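Local coordinates for protein sulfurtransferase (Azotobacter vinelandii, PDB 1E0C) that probably transfers the sulfane sulfur of thiosulfate to cyanide, as rhodaneses do, by way of a persulfide-carrying cysteine, at residues His111-Glu123 against Asp200-Ala212. Residues are numbered along the deposited sequence; the frame is centred on the assembly and turned at random.
Sequences HYLNGGLTAWLAE and DPSRALRIRTDIA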
ATOM      1  N   HIS A 111     -10.517  -0.906   4.357  1.00 11.90           N
ATOM      2  CA  HIS A 111     -10.953  -0.690   2.987  1.00 11.29           C
ATOM      3  C   HIS A 111     -10.050   0.338   2.320  1.00 12.86           C
ATOM      4  O   HIS A 111      -9.491   1.216   2.983  1.00 12.51           O
ATOM      5  CB  HIS A 111     -12.401  -0.141   2.955  1.00 10.30           C
ATOM      6  CG  HIS A 111     -13.364  -1.090   3.604  1.00  8.66           C
ATOM      7  ND1 HIS A 111     -13.955  -2.125   2.917  1.00 11.09           N
ATOM      8  CD2 HIS A 111     -13.748  -1.213   4.899  1.00 11.54           C
ATOM      9  CE1 HIS A 111     -14.684  -2.848   3.757  1.00 12.48           C
ATOM     10  NE2 HIS A 111     -14.560  -2.325   4.965  1.00 18.97           N
ATOM     11  N   TYR A 112      -9.953   0.230   1.004  1.00  8.91           N
ATOM     12  CA  TYR A 112      -9.282   1.213   0.184  1.00  9.58           C
ATOM     13  C   TYR A 112     -10.340   2.017  -0.583  1.00 12.81           C
ATOM     14  O   TYR A 112     -11.262   1.418  -1.139  1.00 11.81           O
ATOM     15  CB  TYR A 112      -8.378   0.538  -0.865  1.00 10.13           C
ATOM     16  CG  TYR A 112      -7.862   1.519  -1.895  1.00  9.99           C
ATOM     17  CD1 TYR A 112      -7.128   2.625  -1.499  1.00  6.91           C
ATOM     18  CD2 TYR A 112      -8.110   1.348  -3.256  1.00  8.91           C
ATOM     19  CE1 TYR A 112      -6.632   3.533  -2.405  1.00  8.78           C
ATOM     20  CE2 TYR A 112      -7.615   2.253  -4.176  1.00  7.43           C
ATOM     21  CZ  TYR A 112      -6.884   3.344  -3.752  1.00 11.13           C
ATOM     22  OH  TYR A 112      -6.403   4.261  -4.652  1.00 11.09           O
ATOM     23  N   LEU A 113     -10.215   3.336  -0.532  1.00 11.70           N
ATOM     24  CA  LEU A 113     -11.126   4.185  -1.305  1.00 12.36           C
ATOM     25  C   LEU A 113     -10.642   4.217  -2.757  1.00 10.90           C
ATOM     26  O   LEU A 113      -9.604   4.796  -3.068  1.00  7.33           O
ATOM     27  CB  LEU A 113     -11.127   5.619  -0.752  1.00 10.19           C
ATOM     28  CG  LEU A 113     -11.956   6.617  -1.577  1.00 15.15           C
ATOM     29  CD1 LEU A 113     -13.422   6.183  -1.573  1.00 11.91           C
ATOM     30  CD2 LEU A 113     -11.813   8.025  -1.018  1.00 15.17           C
ATOM     31  N   ASN A 114     -11.390   3.558  -3.637  1.00 12.15           N
ATOM     32  CA  ASN A 114     -10.979   3.462  -5.041  1.00  9.34           C
ATOM     33  C   ASN A 114     -10.739   4.813  -5.676  1.00 11.24           C
ATOM     34  O   ASN A 114     -11.639   5.661  -5.723  1.00 12.76           O
ATOM     35  CB  ASN A 114     -12.056   2.691  -5.820  1.00  9.21           C
ATOM     36  CG  ASN A 114     -11.470   1.971  -7.025  1.00 15.39           C
ATOM     37  OD1 ASN A 114     -10.259   1.960  -7.218  1.00 11.53           O
ATOM     38  ND2 ASN A 114     -12.336   1.363  -7.828  1.00 11.36           N
ATOM     39  N   GLY A 115      -9.521   5.070  -6.147  1.00  7.22           N
ATOM     40  CA  GLY A 115      -9.183   6.344  -6.758  1.00  9.71           C
ATOM     41  C   GLY A 115      -8.917   7.437  -5.719  1.00 10.13           C
ATOM     42  O   GLY A 115      -8.593   8.573  -6.074  1.00  9.54           O
ATOM     43  N   GLY A 116      -9.052   7.099  -4.447  1.00 11.95           N
ATOM     44  CA  GLY A 116      -8.749   8.011  -3.360  1.00  8.91           C
ATOM     45  C   GLY A 116      -9.351   9.393  -3.544  1.00 10.42           C
ATOM     46  O   GLY A 116     -10.494   9.573  -3.966  1.00 11.39           O
ATOM     47  N   LEU A 117      -8.571  10.416  -3.201  1.00 11.27           N
ATOM     48  CA  LEU A 117      -9.062  11.795  -3.302  1.00 10.16           C
ATOM     49  C   LEU A 117      -9.332  12.197  -4.738  1.00 11.30           C
ATOM     50  O   LEU A 117     -10.149  13.082  -5.008  1.00 13.45           O
ATOM     51  CB  LEU A 117      -8.041  12.746  -2.661  1.00  9.79           C
ATOM     52  CG  LEU A 117      -8.511  14.201  -2.512  1.00 16.06           C
ATOM     53  CD1 LEU A 117      -9.538  14.312  -1.394  1.00 16.39           C
ATOM     54  CD2 LEU A 117      -7.316  15.100  -2.215  1.00 16.57           C
ATOM     55  N   THR A 118      -8.559  11.661  -5.686  1.00 12.98           N
ATOM     56  CA  THR A 118      -8.789  11.981  -7.097  1.00 10.30           C
ATOM     57  C   THR A 118     -10.238  11.666  -7.470  1.00  9.73           C
ATOM     58  O   THR A 118     -10.927  12.528  -8.013  1.00 14.50           O
ATOM     59  CB  THR A 118      -7.847  11.152  -7.994  1.00 15.25           C
ATOM     60  OG1 THR A 118      -6.532  11.210  -7.415  1.00 13.15           O
ATOM     61  CG2 THR A 118      -7.788  11.739  -9.399  1.00 13.14           C
ATOM     62  N   ALA A 119     -10.703  10.479  -7.119  1.00  8.73           N
ATOM     63  CA  ALA A 119     -12.074  10.074  -7.437  1.00 11.21           C
ATOM     64  C   ALA A 119     -13.084  10.863  -6.611  1.00 17.93           C
ATOM     65  O   ALA A 119     -14.131  11.277  -7.113  1.00 10.94           O
ATOM     66  CB  ALA A 119     -12.233   8.575  -7.205  1.00 13.71           C
ATOM     67  N   TRP A 120     -12.762  11.106  -5.346  1.00 13.80           N
ATOM     68  CA  TRP A 120     -13.605  11.922  -4.477  1.00 16.73           C
ATOM     69  C   TRP A 120     -13.809  13.310  -5.082  1.00 16.00           C
ATOM     70  O   TRP A 120     -14.948  13.770  -5.211  1.00 15.47           O
ATOM     71  CB  TRP A 120     -12.950  12.067  -3.093  1.00 10.33           C
ATOM     72  CG  TRP A 120     -13.841  12.679  -2.051  1.00 15.24           C
ATOM     73  CD1 TRP A 120     -13.905  13.999  -1.703  1.00 14.52           C
ATOM     74  CD2 TRP A 120     -14.755  11.989  -1.192  1.00 12.66           C
ATOM     75  NE1 TRP A 120     -14.830  14.169  -0.694  1.00 12.93           N
ATOM     76  CE2 TRP A 120     -15.341  12.953  -0.343  1.00 10.80           C
ATOM     77  CE3 TRP A 120     -15.139  10.651  -1.051  1.00  7.89           C
ATOM     78  CZ2 TRP A 120     -16.307  12.614   0.600  1.00  8.96           C
ATOM     79  CZ3 TRP A 120     -16.078  10.313  -0.101  1.00 13.06           C
ATOM     80  CH2 TRP A 120     -16.664  11.301   0.716  1.00 14.00           C
ATOM     81  N   LEU A 121     -12.716  13.963  -5.471  1.00 12.57           N
ATOM     82  CA  LEU A 121     -12.811  15.301  -6.050  1.00 14.65           C
ATOM     83  C   LEU A 121     -13.504  15.278  -7.410  1.00 17.61           C
ATOM     84  O   LEU A 121     -14.253  16.202  -7.752  1.00 14.87           O
ATOM     85  CB  LEU A 121     -11.445  15.948  -6.194  1.00 13.79           C
ATOM     86  CG  LEU A 121     -10.652  16.259  -4.919  1.00 19.04           C
ATOM     87  CD1 LEU A 121      -9.198  16.544  -5.270  1.00 18.42           C
ATOM     88  CD2 LEU A 121     -11.266  17.447  -4.189  1.00 21.94           C
ATOM     89  N   ALA A 122     -13.251  14.227  -8.192  1.00 16.36           N
ATOM     90  CA  ALA A 122     -13.857  14.155  -9.524  1.00 19.37           C
ATOM     91  C   ALA A 122     -15.380  14.165  -9.415  1.00 17.23           C
ATOM     92  O   ALA A 122     -16.059  14.610 -10.340  1.00 18.95           O
ATOM     93  CB  ALA A 122     -13.382  12.937 -10.292  1.00 18.85           C
ATOM     94  N   GLU A 123     -15.900  13.626  -8.320  1.00 14.90           N
ATOM     95  CA  GLU A 123     -17.335  13.552  -8.098  1.00 14.89           C
ATOM     96  C   GLU A 123     -17.841  14.726  -7.266  1.00 15.69           C
ATOM     97  O   GLU A 123     -18.999  14.750  -6.866  1.00 16.95           O
ATOM     98  CB  GLU A 123     -17.712  12.205  -7.476  1.00 16.91           C
ATOM     99  CG  GLU A 123     -17.443  11.049  -8.425  1.00 19.11           C
ATOM    100  CD  GLU A 123     -17.750   9.666  -7.927  1.00 18.13           C
ATOM    101  OE1 GLU A 123     -18.094   9.432  -6.750  1.00 14.14           O
ATOM    102  OE2 GLU A 123     -17.641   8.728  -8.768  1.00 22.97           O
ATOM    103  N   ASP A 200      -6.535   3.631 -13.734  1.00 13.94           N
ATOM    104  CA  ASP A 200      -7.262   4.098 -14.924  1.00 12.45           C
ATOM    105  C   ASP A 200      -7.448   5.602 -14.819  1.00 15.92           C
ATOM    106  O   ASP A 200      -8.311   6.098 -14.094  1.00 13.89           O
ATOM    107  CB  ASP A 200      -8.589   3.357 -15.023  1.00 11.93           C
ATOM    108  CG  ASP A 200      -9.409   3.733 -16.246  1.00 11.72           C
ATOM    109  OD1 ASP A 200      -9.013   4.672 -16.961  1.00 14.12           O
ATOM    110  OD2 ASP A 200     -10.440   3.062 -16.460  1.00 18.00           O
ATOM    111  N   PRO A 201      -6.632   6.357 -15.546  1.00 19.44           N
ATOM    112  CA  PRO A 201      -6.664   7.806 -15.524  1.00 18.74           C
ATOM    113  C   PRO A 201      -7.973   8.383 -16.037  1.00 23.03           C
ATOM    114  O   PRO A 201      -8.337   9.499 -15.658  1.00 25.27           O
ATOM    115  CB  PRO A 201      -5.494   8.219 -16.411  1.00 23.51           C
ATOM    116  CG  PRO A 201      -5.286   7.051 -17.315  1.00 27.46           C
ATOM    117  CD  PRO A 201      -5.575   5.842 -16.457  1.00 29.07           C
ATOM    118  N   SER A 202      -8.724   7.621 -16.824  1.00 15.06           N
ATOM    119  CA  SER A 202     -10.020   8.070 -17.327  1.00 19.99           C
ATOM    120  C   SER A 202     -11.110   7.904 -16.279  1.00 17.29           C
ATOM    121  O   SER A 202     -12.251   8.332 -16.473  1.00 19.69           O
ATOM    122  CB  SER A 202     -10.383   7.288 -18.600  1.00 16.50           C
ATOM    123  OG  SER A 202     -10.894   6.010 -18.264  1.00 16.52           O
ATOM    124  N   ARG A 203     -10.813   7.195 -15.194  1.00 11.89           N
ATOM    125  CA  ARG A 203     -11.737   6.982 -14.099  1.00  9.84           C
ATOM    126  C   ARG A 203     -11.132   7.452 -12.773  1.00 10.75           C
ATOM    127  O   ARG A 203     -11.273   6.796 -11.744  1.00 10.44           O
ATOM    128  CB  ARG A 203     -12.174   5.515 -14.000  1.00 16.23           C
ATOM    129  CG  ARG A 203     -12.903   5.047 -15.258  1.00 20.09           C
ATOM    130  CD  ARG A 203     -12.974   3.536 -15.339  1.00 30.07           C
ATOM    131  NE  ARG A 203     -13.599   2.928 -14.195  1.00 35.41           N
ATOM    132  CZ  ARG A 203     -13.064   2.251 -13.198  1.00 37.13           C
ATOM    133  NH1 ARG A 203     -11.761   1.992 -13.127  1.00 16.25           N
ATOM    134  NH2 ARG A 203     -13.898   1.810 -12.257  1.00 23.74           N
ATOM    135  N   ALA A 204     -10.462   8.598 -12.831  1.00 12.07           N
ATOM    136  CA  ALA A 204      -9.942   9.271 -11.647  1.00 16.09           C
ATOM    137  C   ALA A 204      -8.994   8.410 -10.833  1.00 15.03           C
ATOM    138  O   ALA A 204      -9.024   8.413  -9.601  1.00 11.66           O
ATOM    139  CB  ALA A 204     -11.090   9.784 -10.779  1.00 11.59           C
ATOM    140  N   LEU A 205      -8.148   7.633 -11.506  1.00 12.63           N
ATOM    141  CA  LEU A 205      -7.127   6.817 -10.894  1.00 12.73           C
ATOM    142  C   LEU A 205      -7.641   5.663 -10.064  1.00 13.63           C
ATOM    143  O   LEU A 205      -6.896   5.066  -9.291  1.00 12.32           O
ATOM    144  CB  LEU A 205      -6.096   7.654 -10.128  1.00 12.49           C
ATOM    145  CG  LEU A 205      -5.345   8.699 -10.971  1.00 15.56           C
ATOM    146  CD1 LEU A 205      -4.407   9.519 -10.105  1.00 13.66           C
ATOM    147  CD2 LEU A 205      -4.569   8.010 -12.096  1.00 17.05           C
ATOM    148  N   ARG A 206      -8.878   5.227 -10.314  1.00  9.57           N
ATOM    149  CA  ARG A 206      -9.352   3.972  -9.735  1.00 11.10           C
ATOM    150  C   ARG A 206      -8.494   2.834 -10.319  1.00 11.96           C
ATOM    151  O   ARG A 206      -7.828   3.028 -11.336  1.00 13.87           O
ATOM    152  CB  ARG A 206     -10.811   3.705 -10.086  1.00 12.31           C
ATOM    153  CG  ARG A 206     -11.813   4.620  -9.366  1.00  8.46           C
ATOM    154  CD  ARG A 206     -13.222   4.252  -9.838  1.00 11.56           C
ATOM    155  NE  ARG A 206     -14.254   5.026  -9.165  1.00  9.28           N
ATOM    156  CZ  ARG A 206     -14.490   6.317  -9.311  1.00  9.43           C
ATOM    157  NH1 ARG A 206     -13.779   7.097 -10.109  1.00 11.02           N
ATOM    158  NH2 ARG A 206     -15.498   6.854  -8.608  1.00 14.97           N
ATOM    159  N   ILE A 207      -8.554   1.699  -9.655  1.00  8.68           N
ATOM    160  CA  ILE A 207      -7.876   0.493 -10.161  1.00 11.41           C
ATOM    161  C   ILE A 207      -8.587   0.079 -11.451  1.00 15.55           C
ATOM    162  O   ILE A 207      -9.819   0.135 -11.481  1.00 13.32           O
ATOM    163  CB  ILE A 207      -7.967  -0.631  -9.123  1.00 12.51           C
ATOM    164  CG1 ILE A 207      -7.137  -0.263  -7.880  1.00  9.25           C
ATOM    165  CG2 ILE A 207      -7.486  -1.958  -9.691  1.00 13.57           C
ATOM    166  CD1 ILE A 207      -7.605  -0.965  -6.624  1.00 11.72           C
ATOM    167  N   ARG A 208      -7.842  -0.180 -12.518  1.00 10.92           N
ATOM    168  CA  ARG A 208      -8.495  -0.545 -13.787  1.00 10.25           C
ATOM    169  C   ARG A 208      -9.378  -1.761 -13.606  1.00  9.67           C
ATOM    170  O   ARG A 208      -9.074  -2.684 -12.855  1.00  9.43           O
ATOM    171  CB  ARG A 208      -7.443  -0.788 -14.868  1.00 10.09           C
ATOM    172  CG  ARG A 208      -6.457  -1.896 -14.496  1.00  7.43           C
ATOM    173  CD  ARG A 208      -5.244  -1.804 -15.426  1.00 10.63           C
ATOM    174  NE  ARG A 208      -5.626  -2.087 -16.809  1.00 13.99           N
ATOM    175  CZ  ARG A 208      -4.791  -1.998 -17.836  1.00 12.78           C
ATOM    176  NH1 ARG A 208      -3.549  -1.579 -17.650  1.00 11.94           N
ATOM    177  NH2 ARG A 208      -5.188  -2.337 -19.061  1.00 10.51           N
ATOM    178  N   THR A 209     -10.542  -1.786 -14.283  1.00  9.48           N
ATOM    179  CA  THR A 209     -11.473  -2.878 -14.023  1.00 12.53           C
ATOM    180  C   THR A 209     -11.030  -4.202 -14.635  1.00 10.76           C
ATOM    181  O   THR A 209     -11.515  -5.252 -14.194  1.00 12.26           O
ATOM    182  CB  THR A 209     -12.895  -2.543 -14.525  1.00 23.20           C
ATOM    183  OG1 THR A 209     -12.816  -2.248 -15.923  1.00 18.16           O
ATOM    184  CG2 THR A 209     -13.425  -1.325 -13.776  1.00 25.81           C
ATOM    185  N   ASP A 210     -10.109  -4.144 -15.577  1.00 13.20           N
ATOM    186  CA  ASP A 210      -9.596  -5.331 -16.259  1.00 12.65           C
ATOM    187  C   ASP A 210      -8.304  -5.820 -15.625  1.00 17.04           C
ATOM    188  O   ASP A 210      -7.569  -6.608 -16.219  1.00 10.98           O
ATOM    189  CB  ASP A 210      -9.330  -5.009 -17.739  1.00 10.18           C
ATOM    190  CG  ASP A 210      -8.263  -3.961 -17.964  1.00 17.65           C
ATOM    191  OD1 ASP A 210      -8.190  -2.952 -17.213  1.00 13.11           O
ATOM    192  OD2 ASP A 210      -7.463  -4.115 -18.924  1.00 13.60           O
ATOM    193  N   ILE A 211      -8.033  -5.384 -14.396  1.00 12.03           N
ATOM    194  CA  ILE A 211      -6.761  -5.699 -13.751  1.00  8.56           C
ATOM    195  C   ILE A 211      -6.473  -7.184 -13.656  1.00  8.68           C
ATOM    196  O   ILE A 211      -5.327  -7.599 -13.866  1.00 10.65           O
ATOM    197  CB  ILE A 211      -6.706  -5.041 -12.358  1.00 10.33           C
ATOM    198  CG1 ILE A 211      -5.318  -5.195 -11.725  1.00  6.91           C
ATOM    199  CG2 ILE A 211      -7.780  -5.604 -11.442  1.00 10.99           C
ATOM    200  CD1 ILE A 211      -4.246  -4.412 -12.474  1.00 11.61           C
ATOM    201  N   ALA A 212      -7.457  -8.016 -13.316  1.00  8.38           N
ATOM    202  CA  ALA A 212      -7.196  -9.444 -13.157  1.00 10.54           C
ATOM    203  C   ALA A 212      -6.597 -10.065 -14.413  1.00 11.03           C
ATOM    204  O   ALA A 212      -5.585 -10.771 -14.336  1.00 10.52           O
ATOM    205  CB  ALA A 212      -8.435 -10.189 -12.709  1.00 10.21           C
TER
HETATM  206  O   HOH W   1      -6.318   3.462  -7.180  1.00 12.01           O
HETATM  207  O   HOH W   2     -11.917  -0.478 -10.061  1.00 18.23           O
HETATM  208  O   HOH W   3     -14.600   9.827  -9.631  1.00 24.84           O
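Asn-114 and Arg-206 meet where the two rhodanese-like domains touch. OD1 of Asn-114 accepts a nearly straight hydrogen bond from the backbone N of Ile-207 (3.0 Å, 167° at the hydrogen), while its amide crosses the aliphatic part of Arg-206 at about a right angle, ND2 lying 3.6 Å from CD. Extended from CG to NE, the arginine runs to helix 116-122, where CB of Ala-119 sits over one face of the guanidinium. At the edge, NH2 meets OE2 of Glu-123 at 2.9 Å, a salt bridge whose hydrogen bond is bent and weak. Against helix 116-122, CB of Ala-204 presses tightly on CA of Ala-119 (3.5 Å). Gly-115 passes close to the turn 203-206, and a side chain there would run into the carbonyl O of Ala-204. In the second shell, NH1 of Arg-206 bonds to O of Arg-203 within the guanidinium plane, which restricts rotation of the group. Glu-12 pairs with NE of Arg-206 and accepts from ND2 of Asn-114; Arg-125 pairs with OE1 of Glu-123. Water 1 links OH of Tyr-112 to O of Leu-205. A leucine in place of Arg-206 would probably leave Glu-12 without its cationic mate and the turn carbonyl of Arg-203 without its side-chain donor. This contact thus combines a polar network around one arginine, shared between the carboxylates of Glu-12 and Glu-123, with small apolar contacts at Ala-204 and Ile-207.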